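Local coordinates for protein Two-component response regulator yesN (Fusobacterium nucleatum, PDB 3LSG) that probably binds specific DNA sequences and regulates transcription as a two-component response regulator, this chain being its C-terminal AraC-type helix-turn-helix domain, at residues 8-22 and 48-60. Residues are numbered along the deposited sequence; the frame is centred on the assembly and turned at random.
Sequences QNIIEESYTDSQFTL and FQDYLLQKRMEKA
Arg56 reaches from helix 48-66 to the turn that follows helix 2-14 and grips Tyr15 O side-on. This joins the first helix of the AraC-type DNA-binding domain, with the turns after it, to the long helix that links the two helix-turn-helix units in this family. NE donates at 2.8 Å to Tyr15 O with an N-H...O angle of 160°, within the carbonyl plane; NH2 gives the same oxygen a second bond, from above that plane. The side chain gets there by running extended from CG to NE, and Leu52 CD2 lies over one face of the guanidinium, toward its rim. At its edge, Arg56 NH2 also donates to a water that bridges Ser18 O and Phe20 O, so the guanidinium, directly and through this water, links the backbone of the successive type I turns 14-17 and 17-20.

Beside this grip the two helices, inclined at 46°, pack apolar side chains. Ile11 is a knob among Phe48, Tyr51, Leu52 and Lys55, its CD1 lying 3.8 Å from Tyr51 CE2, while Leu52 CD1 presses against Tyr15 CB at 3.6 Å. Thr16 CG2 and Lys55 CB lie over opposite faces of the Tyr15 ring, each toward the rim, and its OH abuts the aliphatic part of Lys59. Farther along, Phe48 meets Phe20 and Leu22: Phe20 CE2 lies in the plane of its ring at the edge, and Leu22 CB and CD1 run alongside it.

Around the core, Phe40 and Phe44 of helix 33-44 meet Tyr51 edge-to-face, and Gln49 NE2 hydrogen-bonds to Asp82 of the second subunit. On the outer side, Lys55, bent at chi2 (-86°) and chi3, brings its ammonium group, NZ, to Glu12 OE1 in a salt bridge, nearly along the C-O axis; a water accepting from Lys55 NZ donates to Gln8 O at 2.7 Å.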
ATOM      1  N   GLN A   8     -16.143   9.388  -5.717  1.00 28.57           N
ATOM      2  CA  GLN A   8     -15.184  10.105  -6.558  1.00 29.22           C
ATOM      3  C   GLN A   8     -14.683  11.374  -5.904  1.00 28.64           C
ATOM      4  O   GLN A   8     -13.490  11.666  -5.939  1.00 27.79           O
ATOM      5  CB  GLN A   8     -15.797  10.414  -7.929  1.00 30.96           C
ATOM      6  CG  GLN A   8     -15.858   9.195  -8.833  1.00 36.08           C
ATOM      7  CD  GLN A   8     -16.707   9.417 -10.067  1.00 47.68           C
ATOM      8  OE1 GLN A   8     -17.483  10.367 -10.136  1.00 49.92           O
ATOM      9  NE2 GLN A   8     -16.572   8.526 -11.047  1.00 50.89           N
ATOM     10  N   ASN A   9     -15.597  12.125  -5.296  1.00 33.55           N
ATOM     11  CA  ASN A   9     -15.249  13.398  -4.673  1.00 31.43           C
ATOM     12  C   ASN A   9     -14.343  13.226  -3.466  1.00 31.54           C
ATOM     13  O   ASN A   9     -13.386  13.971  -3.285  1.00 35.47           O
ATOM     14  CB  ASN A   9     -16.513  14.154  -4.241  1.00 37.98           C
ATOM     15  CG  ASN A   9     -17.279  14.726  -5.412  1.00 49.01           C
ATOM     16  OD1 ASN A   9     -16.917  14.520  -6.574  1.00 48.10           O
ATOM     17  ND2 ASN A   9     -18.355  15.449  -5.112  1.00 55.94           N
ATOM     18  N   ILE A  10     -14.673  12.262  -2.620  1.00 32.14           N
ATOM     19  CA  ILE A  10     -13.866  11.997  -1.444  1.00 29.74           C
ATOM     20  C   ILE A  10     -12.451  11.660  -1.881  1.00 28.11           C
ATOM     21  O   ILE A  10     -11.477  12.173  -1.328  1.00 32.02           O
ATOM     22  CB  ILE A  10     -14.441  10.817  -0.620  1.00 29.78           C
ATOM     23  CG1 ILE A  10     -15.825  11.158  -0.077  1.00 26.92           C
ATOM     24  CG2 ILE A  10     -13.529  10.462   0.549  1.00 21.04           C
ATOM     25  CD1 ILE A  10     -16.470   9.965   0.594  1.00 29.07           C
ATOM     26  N   ILE A  11     -12.332  10.789  -2.874  1.00 23.58           N
ATOM     27  CA  ILE A  11     -11.012  10.392  -3.337  1.00 22.28           C
ATOM     28  C   ILE A  11     -10.249  11.575  -3.958  1.00 22.85           C
ATOM     29  O   ILE A  11      -9.051  11.722  -3.748  1.00 28.22           O
ATOM     30  CB  ILE A  11     -11.091   9.212  -4.324  1.00 21.05           C
ATOM     31  CG1 ILE A  11     -11.716   7.998  -3.629  1.00 24.25           C
ATOM     32  CG2 ILE A  11      -9.703   8.887  -4.866  1.00 21.51           C
ATOM     33  CD1 ILE A  11     -12.167   6.901  -4.576  1.00 22.20           C
ATOM     34  N   GLU A  12     -10.950  12.433  -4.690  1.00 30.80           N
ATOM     35  CA  GLU A  12     -10.300  13.589  -5.301  1.00 34.51           C
ATOM     36  C   GLU A  12      -9.725  14.528  -4.238  1.00 38.36           C
ATOM     37  O   GLU A  12      -8.647  15.120  -4.406  1.00 30.32           O
ATOM     38  CB  GLU A  12     -11.276  14.334  -6.206  1.00 35.45           C
ATOM     39  CG  GLU A  12     -10.744  15.661  -6.715  1.00 44.67           C
ATOM     40  CD  GLU A  12      -9.430  15.532  -7.475  1.00 47.46           C
ATOM     41  OE1 GLU A  12      -9.206  14.484  -8.118  1.00 46.32           O
ATOM     42  OE2 GLU A  12      -8.625  16.488  -7.442  1.00 44.85           O
ATOM     43  N   GLU A  13     -10.453  14.647  -3.136  1.00 31.68           N
ATOM     44  CA  GLU A  13     -10.069  15.511  -2.037  1.00 37.78           C
ATOM     45  C   GLU A  13      -8.964  14.866  -1.212  1.00 38.92           C
ATOM     46  O   GLU A  13      -8.133  15.556  -0.627  1.00 46.31           O
ATOM     47  CB  GLU A  13     -11.297  15.772  -1.157  1.00 51.67           C
ATOM     48  CG  GLU A  13     -11.276  17.092  -0.416  1.00 68.33           C
ATOM     49  CD  GLU A  13     -10.708  16.964   0.980  1.00 77.85           C
ATOM     50  OE1 GLU A  13     -11.250  16.159   1.769  1.00 82.33           O
ATOM     51  OE2 GLU A  13      -9.729  17.677   1.291  1.00 78.44           O
ATOM     52  N   SER A  14      -8.935  13.537  -1.190  1.00 29.39           N
ATOM     53  CA  SER A  14      -8.131  12.831  -0.199  1.00 28.36           C
ATOM     54  C   SER A  14      -6.876  12.144  -0.712  1.00 23.73           C
ATOM     55  O   SER A  14      -6.026  11.729   0.092  1.00 22.67           O
ATOM     56  CB  SER A  14      -8.994  11.790   0.544  1.00 33.75           C
ATOM     57  OG  SER A  14     -10.139  12.383   1.135  1.00 29.62           O
ATOM     58  N   TYR A  15      -6.739  11.994  -2.026  1.00 26.04           N
ATOM     59  CA  TYR A  15      -5.666  11.127  -2.536  1.00 25.15           C
ATOM     60  C   TYR A  15      -4.267  11.651  -2.226  1.00 24.71           C
ATOM     61  O   TYR A  15      -3.314  10.881  -2.196  1.00 31.39           O
ATOM     62  CB  TYR A  15      -5.829  10.833  -4.035  1.00 23.86           C
ATOM     63  CG  TYR A  15      -5.477  11.993  -4.941  1.00 28.71           C
ATOM     64  CD1 TYR A  15      -4.191  12.123  -5.461  1.00 29.18           C
ATOM     65  CD2 TYR A  15      -6.432  12.939  -5.304  1.00 33.71           C
ATOM     66  CE1 TYR A  15      -3.859  13.171  -6.300  1.00 36.02           C
ATOM     67  CE2 TYR A  15      -6.108  14.000  -6.146  1.00 40.37           C
ATOM     68  CZ  TYR A  15      -4.817  14.108  -6.636  1.00 40.26           C
ATOM     69  OH  TYR A  15      -4.479  15.148  -7.467  1.00 36.54           O
ATOM     70  N   THR A  16      -4.141  12.949  -1.971  1.00 17.82           N
ATOM     71  CA  THR A  16      -2.833  13.521  -1.632  1.00 28.32           C
ATOM     72  C   THR A  16      -2.447  13.238  -0.180  1.00 31.26           C
ATOM     73  O   THR A  16      -1.336  13.563   0.243  1.00 31.06           O
ATOM     74  CB  THR A  16      -2.783  15.056  -1.852  1.00 37.75           C
ATOM     75  OG1 THR A  16      -3.752  15.689  -1.012  1.00 42.12           O
ATOM     76  CG2 THR A  16      -3.069  15.410  -3.296  1.00 39.11           C
ATOM     77  N   ASP A  17      -3.371  12.653   0.581  1.00 29.20           N
ATOM     78  CA  ASP A  17      -3.126  12.285   1.983  1.00 27.60           C
ATOM     79  C   ASP A  17      -2.550  10.874   2.072  1.00 29.41           C
ATOM     80  O   ASP A  17      -3.204   9.901   1.702  1.00 29.77           O
ATOM     81  CB  ASP A  17      -4.431  12.367   2.787  1.00 31.45           C
ATOM     82  CG  ASP A  17      -4.242  12.054   4.277  1.00 34.73           C
ATOM     83  OD1 ASP A  17      -3.116  11.751   4.729  1.00 33.59           O
ATOM     84  OD2 ASP A  17      -5.249  12.107   5.005  1.00 36.91           O
ATOM     85  N   SER A  18      -1.322  10.765   2.561  1.00 27.54           N
ATOM     86  CA  SER A  18      -0.653   9.480   2.624  1.00 30.44           C
ATOM     87  C   SER A  18      -1.354   8.535   3.593  1.00 32.78           C
ATOM     88  O   SER A  18      -1.123   7.335   3.540  1.00 31.59           O
ATOM     89  CB  SER A  18       0.818   9.639   3.014  1.00 32.80           C
ATOM     90  OG  SER A  18       0.948   9.987   4.377  1.00 36.20           O
ATOM     91  N   GLN A  19      -2.203   9.070   4.476  1.00 26.02           N
ATOM     92  CA  GLN A  19      -2.920   8.223   5.437  1.00 33.78           C
ATOM     93  C   GLN A  19      -4.306   7.767   4.924  1.00 33.42           C
ATOM     94  O   GLN A  19      -5.028   7.062   5.620  1.00 29.76           O
ATOM     95  CB  GLN A  19      -3.022   8.903   6.818  1.00 33.97           C
ATOM     96  CG  GLN A  19      -1.667   9.391   7.402  1.00 38.04           C
ATOM     97  CD  GLN A  19      -0.577   8.302   7.430  1.00 50.31           C
ATOM     98  OE1 GLN A  19      -0.759   7.231   8.016  1.00 49.28           O
ATOM     99  NE2 GLN A  19       0.563   8.586   6.797  1.00 51.28           N
ATOM    100  N   PHE A  20      -4.657   8.160   3.702  1.00 29.40           N
ATOM    101  CA  PHE A  20      -5.944   7.811   3.106  1.00 30.15           C
ATOM    102  C   PHE A  20      -5.939   6.379   2.579  1.00 30.67           C
ATOM    103  O   PHE A  20      -5.157   6.051   1.704  1.00 31.73           O
ATOM    104  CB  PHE A  20      -6.276   8.791   1.977  1.00 23.97           C
ATOM    105  CG  PHE A  20      -7.597   8.523   1.292  1.00 19.89           C
ATOM    106  CD1 PHE A  20      -8.796   8.744   1.953  1.00 25.91           C
ATOM    107  CD2 PHE A  20      -7.636   8.070  -0.017  1.00 22.47           C
ATOM    108  CE1 PHE A  20     -10.002   8.508   1.329  1.00 22.58           C
ATOM    109  CE2 PHE A  20      -8.840   7.833  -0.653  1.00 20.74           C
ATOM    110  CZ  PHE A  20     -10.023   8.065   0.012  1.00 20.87           C
ATOM    111  N   THR A  21      -6.809   5.535   3.141  1.00 25.82           N
ATOM    112  CA  THR A  21      -6.876   4.121   2.817  1.00 24.66           C
ATOM    113  C   THR A  21      -8.322   3.696   2.579  1.00 25.50           C
ATOM    114  O   THR A  21      -9.257   4.490   2.722  1.00 23.30           O
ATOM    115  CB  THR A  21      -6.337   3.269   3.980  1.00 29.63           C
ATOM    116  OG1 THR A  21      -7.181   3.441   5.127  1.00 32.35           O
ATOM    117  CG2 THR A  21      -4.926   3.697   4.349  1.00 33.33           C
ATOM    118  N   LEU A  22      -8.494   2.429   2.222  1.00 18.68           N
ATOM    119  CA  LEU A  22      -9.821   1.840   2.050  1.00 20.71           C
ATOM    120  C   LEU A  22     -10.649   2.025   3.316  1.00 22.15           C
ATOM    121  O   LEU A  22     -11.822   2.378   3.247  1.00 19.33           O
ATOM    122  CB  LEU A  22      -9.709   0.343   1.692  1.00 19.10           C
ATOM    123  CG  LEU A  22     -11.045  -0.409   1.582  1.00 26.23           C
ATOM    124  CD1 LEU A  22     -11.894   0.201   0.508  1.00 20.33           C
ATOM    125  CD2 LEU A  22     -10.854  -1.892   1.307  1.00 35.53           C
ATOM    126  N   PHE A  48     -10.552  -0.578  -5.368  1.00 19.14           N
ATOM    127  CA  PHE A  48     -10.300   0.746  -4.795  1.00 21.03           C
ATOM    128  C   PHE A  48      -8.817   1.124  -4.826  1.00 20.50           C
ATOM    129  O   PHE A  48      -8.467   2.235  -5.211  1.00 20.89           O
ATOM    130  CB  PHE A  48     -10.805   0.835  -3.358  1.00 20.80           C
ATOM    131  CG  PHE A  48     -10.166   1.950  -2.572  1.00 18.84           C
ATOM    132  CD1 PHE A  48     -10.631   3.247  -2.680  1.00 22.25           C
ATOM    133  CD2 PHE A  48      -9.087   1.702  -1.752  1.00 18.21           C
ATOM    134  CE1 PHE A  48     -10.029   4.287  -1.966  1.00 27.75           C
ATOM    135  CE2 PHE A  48      -8.473   2.738  -1.042  1.00 20.37           C
ATOM    136  CZ  PHE A  48      -8.947   4.022  -1.146  1.00 24.55           C
ATOM    137  N   GLN A  49      -7.948   0.196  -4.427  1.00 19.56           N
ATOM    138  CA  GLN A  49      -6.515   0.480  -4.367  1.00 21.20           C
ATOM    139  C   GLN A  49      -5.925   0.873  -5.731  1.00 21.10           C
ATOM    140  O   GLN A  49      -5.035   1.713  -5.802  1.00 20.90           O
ATOM    141  CB  GLN A  49      -5.747  -0.718  -3.791  1.00 19.46           C
ATOM    142  CG  GLN A  49      -6.022  -1.003  -2.312  1.00 17.35           C
ATOM    143  CD  GLN A  49      -7.247  -1.902  -2.074  1.00 19.92           C
ATOM    144  OE1 GLN A  49      -8.065  -2.143  -2.972  1.00 20.93           O
ATOM    145  NE2 GLN A  49      -7.365  -2.406  -0.859  1.00 17.90           N
ATOM    146  N   ASP A  50      -6.394   0.233  -6.801  1.00 20.76           N
ATOM    147  CA  ASP A  50      -5.907   0.515  -8.152  1.00 21.37           C
ATOM    148  C   ASP A  50      -6.413   1.883  -8.612  1.00 23.57           C
ATOM    149  O   ASP A  50      -5.714   2.621  -9.292  1.00 20.38           O
ATOM    150  CB  ASP A  50      -6.393  -0.547  -9.151  1.00 24.22           C
ATOM    151  CG  ASP A  50      -5.740  -1.909  -8.936  1.00 34.08           C
ATOM    152  OD1 ASP A  50      -4.877  -2.025  -8.045  1.00 33.52           O
ATOM    153  OD2 ASP A  50      -6.096  -2.865  -9.666  1.00 35.86           O
ATOM    154  N   TYR A  51      -7.657   2.198  -8.262  1.00 20.76           N
ATOM    155  CA  TYR A  51      -8.218   3.496  -8.601  1.00 18.37           C
ATOM    156  C   TYR A  51      -7.447   4.592  -7.870  1.00 19.28           C
ATOM    157  O   TYR A  51      -7.139   5.644  -8.435  1.00 22.38           O
ATOM    158  CB  TYR A  51      -9.705   3.541  -8.242  1.00 21.32           C
ATOM    159  CG  TYR A  51     -10.405   4.828  -8.640  1.00 22.67           C
ATOM    160  CD1 TYR A  51     -11.123   4.914  -9.823  1.00 22.91           C
ATOM    161  CD2 TYR A  51     -10.360   5.943  -7.820  1.00 24.60           C
ATOM    162  CE1 TYR A  51     -11.781   6.089 -10.181  1.00 36.91           C
ATOM    163  CE2 TYR A  51     -10.996   7.117  -8.163  1.00 25.96           C
ATOM    164  CZ  TYR A  51     -11.712   7.185  -9.344  1.00 33.03           C
ATOM    165  OH  TYR A  51     -12.346   8.352  -9.683  1.00 36.48           O
ATOM    166  N   LEU A  52      -7.135   4.348  -6.605  1.00 19.86           N
ATOM    167  CA  LEU A  52      -6.413   5.341  -5.825  1.00 21.31           C
ATOM    168  C   LEU A  52      -5.004   5.527  -6.406  1.00 18.30           C
ATOM    169  O   LEU A  52      -4.543   6.646  -6.587  1.00 21.67           O
ATOM    170  CB  LEU A  52      -6.338   4.925  -4.355  1.00 16.19           C
ATOM    171  CG  LEU A  52      -5.449   5.813  -3.473  1.00 15.17           C
ATOM    172  CD1 LEU A  52      -5.838   7.295  -3.526  1.00 16.30           C
ATOM    173  CD2 LEU A  52      -5.436   5.301  -2.023  1.00 19.49           C
ATOM    174  N   LEU A  53      -4.343   4.418  -6.712  1.00 15.73           N
ATOM    175  CA  LEU A  53      -3.030   4.464  -7.339  1.00 14.59           C
ATOM    176  C   LEU A  53      -3.078   5.263  -8.648  1.00 17.15           C
ATOM    177  O   LEU A  53      -2.251   6.136  -8.885  1.00 17.36           O
ATOM    178  CB  LEU A  53      -2.499   3.047  -7.574  1.00 15.53           C
ATOM    179  CG  LEU A  53      -1.162   3.018  -8.320  1.00 23.33           C
ATOM    180  CD1 LEU A  53      -0.093   3.729  -7.476  1.00 20.69           C
ATOM    181  CD2 LEU A  53      -0.740   1.590  -8.627  1.00 26.13           C
ATOM    182  N   GLN A  54      -4.082   5.000  -9.475  1.00 19.89           N
ATOM    183  CA  GLN A  54      -4.201   5.728 -10.742  1.00 23.10           C
ATOM    184  C   GLN A  54      -4.329   7.244 -10.562  1.00 22.47           C
ATOM    185  O   GLN A  54      -3.709   8.004 -11.287  1.00 21.04           O
ATOM    186  CB  GLN A  54      -5.381   5.216 -11.559  1.00 20.34           C
ATOM    187  CG  GLN A  54      -5.681   6.070 -12.761  1.00 27.30           C
ATOM    188  CD  GLN A  54      -6.769   5.475 -13.617  1.00 40.28           C
ATOM    189  OE1 GLN A  54      -7.454   4.544 -13.198  1.00 40.75           O
ATOM    190  NE2 GLN A  54      -6.928   6.000 -14.829  1.00 40.14           N
ATOM    191  N   LYS A  55      -5.133   7.687  -9.600  1.00 21.96           N
ATOM    192  CA  LYS A  55      -5.244   9.124  -9.351  1.00 26.21           C
ATOM    193  C   LYS A  55      -3.891   9.739  -8.970  1.00 23.73           C
ATOM    194  O   LYS A  55      -3.536  10.827  -9.426  1.00 20.56           O
ATOM    195  CB  LYS A  55      -6.297   9.409  -8.280  1.00 25.13           C
ATOM    196  CG  LYS A  55      -7.696   9.002  -8.709  1.00 36.64           C
ATOM    197  CD  LYS A  55      -8.377  10.103  -9.503  1.00 43.61           C
ATOM    198  CE  LYS A  55      -8.646  11.298  -8.593  1.00 47.73           C
ATOM    199  NZ  LYS A  55      -9.691  12.209  -9.137  1.00 51.95           N
ATOM    200  N   ARG A  56      -3.147   9.042  -8.126  1.00 22.44           N
ATOM    201  CA  ARG A  56      -1.835   9.507  -7.702  1.00 20.05           C
ATOM    202  C   ARG A  56      -0.791   9.525  -8.833  1.00 16.47           C
ATOM    203  O   ARG A  56      -0.009  10.469  -8.933  1.00 16.06           O
ATOM    204  CB  ARG A  56      -1.340   8.664  -6.525  1.00 18.00           C
ATOM    205  CG  ARG A  56      -2.263   8.772  -5.307  1.00 17.11           C
ATOM    206  CD  ARG A  56      -1.837   7.860  -4.165  1.00 16.07           C
ATOM    207  NE  ARG A  56      -2.332   8.381  -2.886  1.00 17.81           N
ATOM    208  CZ  ARG A  56      -2.398   7.670  -1.767  1.00 22.98           C
ATOM    209  NH1 ARG A  56      -2.011   6.397  -1.753  1.00 20.47           N
ATOM    210  NH2 ARG A  56      -2.847   8.235  -0.662  1.00 20.07           N
HETATM  211  N   MSE A  57      -0.785   8.492  -9.671  1.00 19.43           N
HETATM  212  CA  MSE A  57       0.136   8.435 -10.806  1.00 17.44           C
HETATM  213  C   MSE A  57      -0.170   9.520 -11.846  1.00 18.77           C
HETATM  214  O   MSE A  57       0.734  10.136 -12.419  1.00 20.63           O
HETATM  215  CB  MSE A  57       0.087   7.052 -11.476  1.00 17.21           C
HETATM  216  CG  MSE A  57       0.622   5.898 -10.618  1.00 20.38           C
HETATM  217 SE   MSE A  57       2.440   6.166  -9.937  0.85 31.77          SE
HETATM  218  CE  MSE A  57       2.126   7.143  -8.279  1.00 23.97           C
ATOM    219  N   GLU A  58      -1.454   9.748 -12.099  1.00 18.86           N
ATOM    220  CA  GLU A  58      -1.836  10.783 -13.038  1.00 20.16           C
ATOM    221  C   GLU A  58      -1.396  12.158 -12.543  1.00 23.98           C
ATOM    222  O   GLU A  58      -0.907  12.964 -13.326  1.00 23.92           O
ATOM    223  CB  GLU A  58      -3.335  10.715 -13.354  1.00 29.62           C
ATOM    224  CG  GLU A  58      -3.669   9.475 -14.199  1.00 32.45           C
ATOM    225  CD  GLU A  58      -5.162   9.200 -14.381  1.00 37.97           C
ATOM    226  OE1 GLU A  58      -6.004   9.802 -13.675  1.00 35.44           O
ATOM    227  OE2 GLU A  58      -5.489   8.351 -15.239  1.00 37.09           O
ATOM    228  N   LYS A  59      -1.529  12.408 -11.243  1.00 19.73           N
ATOM    229  CA  LYS A  59      -1.055  13.662 -10.668  1.00 18.34           C
ATOM    230  C   LYS A  59       0.480  13.719 -10.721  1.00 16.31           C
ATOM    231  O   LYS A  59       1.052  14.758 -11.003  1.00 21.07           O
ATOM    232  CB  LYS A  59      -1.561  13.827  -9.236  1.00 21.37           C
ATOM    233  CG  LYS A  59      -1.195  15.142  -8.552  1.00 20.43           C
ATOM    234  CD  LYS A  59      -1.600  16.347  -9.396  1.00 33.11           C
ATOM    235  CE  LYS A  59      -1.634  17.634  -8.554  1.00 37.81           C
ATOM    236  NZ  LYS A  59      -2.070  18.818  -9.347  1.00 45.93           N
ATOM    237  N   ALA A  60       1.143  12.588 -10.492  1.00 18.62           N
ATOM    238  CA  ALA A  60       2.599  12.552 -10.553  1.00 19.96           C
ATOM    239  C   ALA A  60       3.055  12.935 -11.956  1.00 22.93           C
ATOM    240  O   ALA A  60       3.964  13.748 -12.132  1.00 21.38           O
ATOM    241  CB  ALA A  60       3.104  11.180 -10.186  1.00 18.77           C
TER
HETATM  242  O   HOH W   1     -11.731  10.809  -7.768  1.00 35.90           O
HETATM  243  O   HOH W   2      -2.547   6.368   1.279  1.00 36.11           O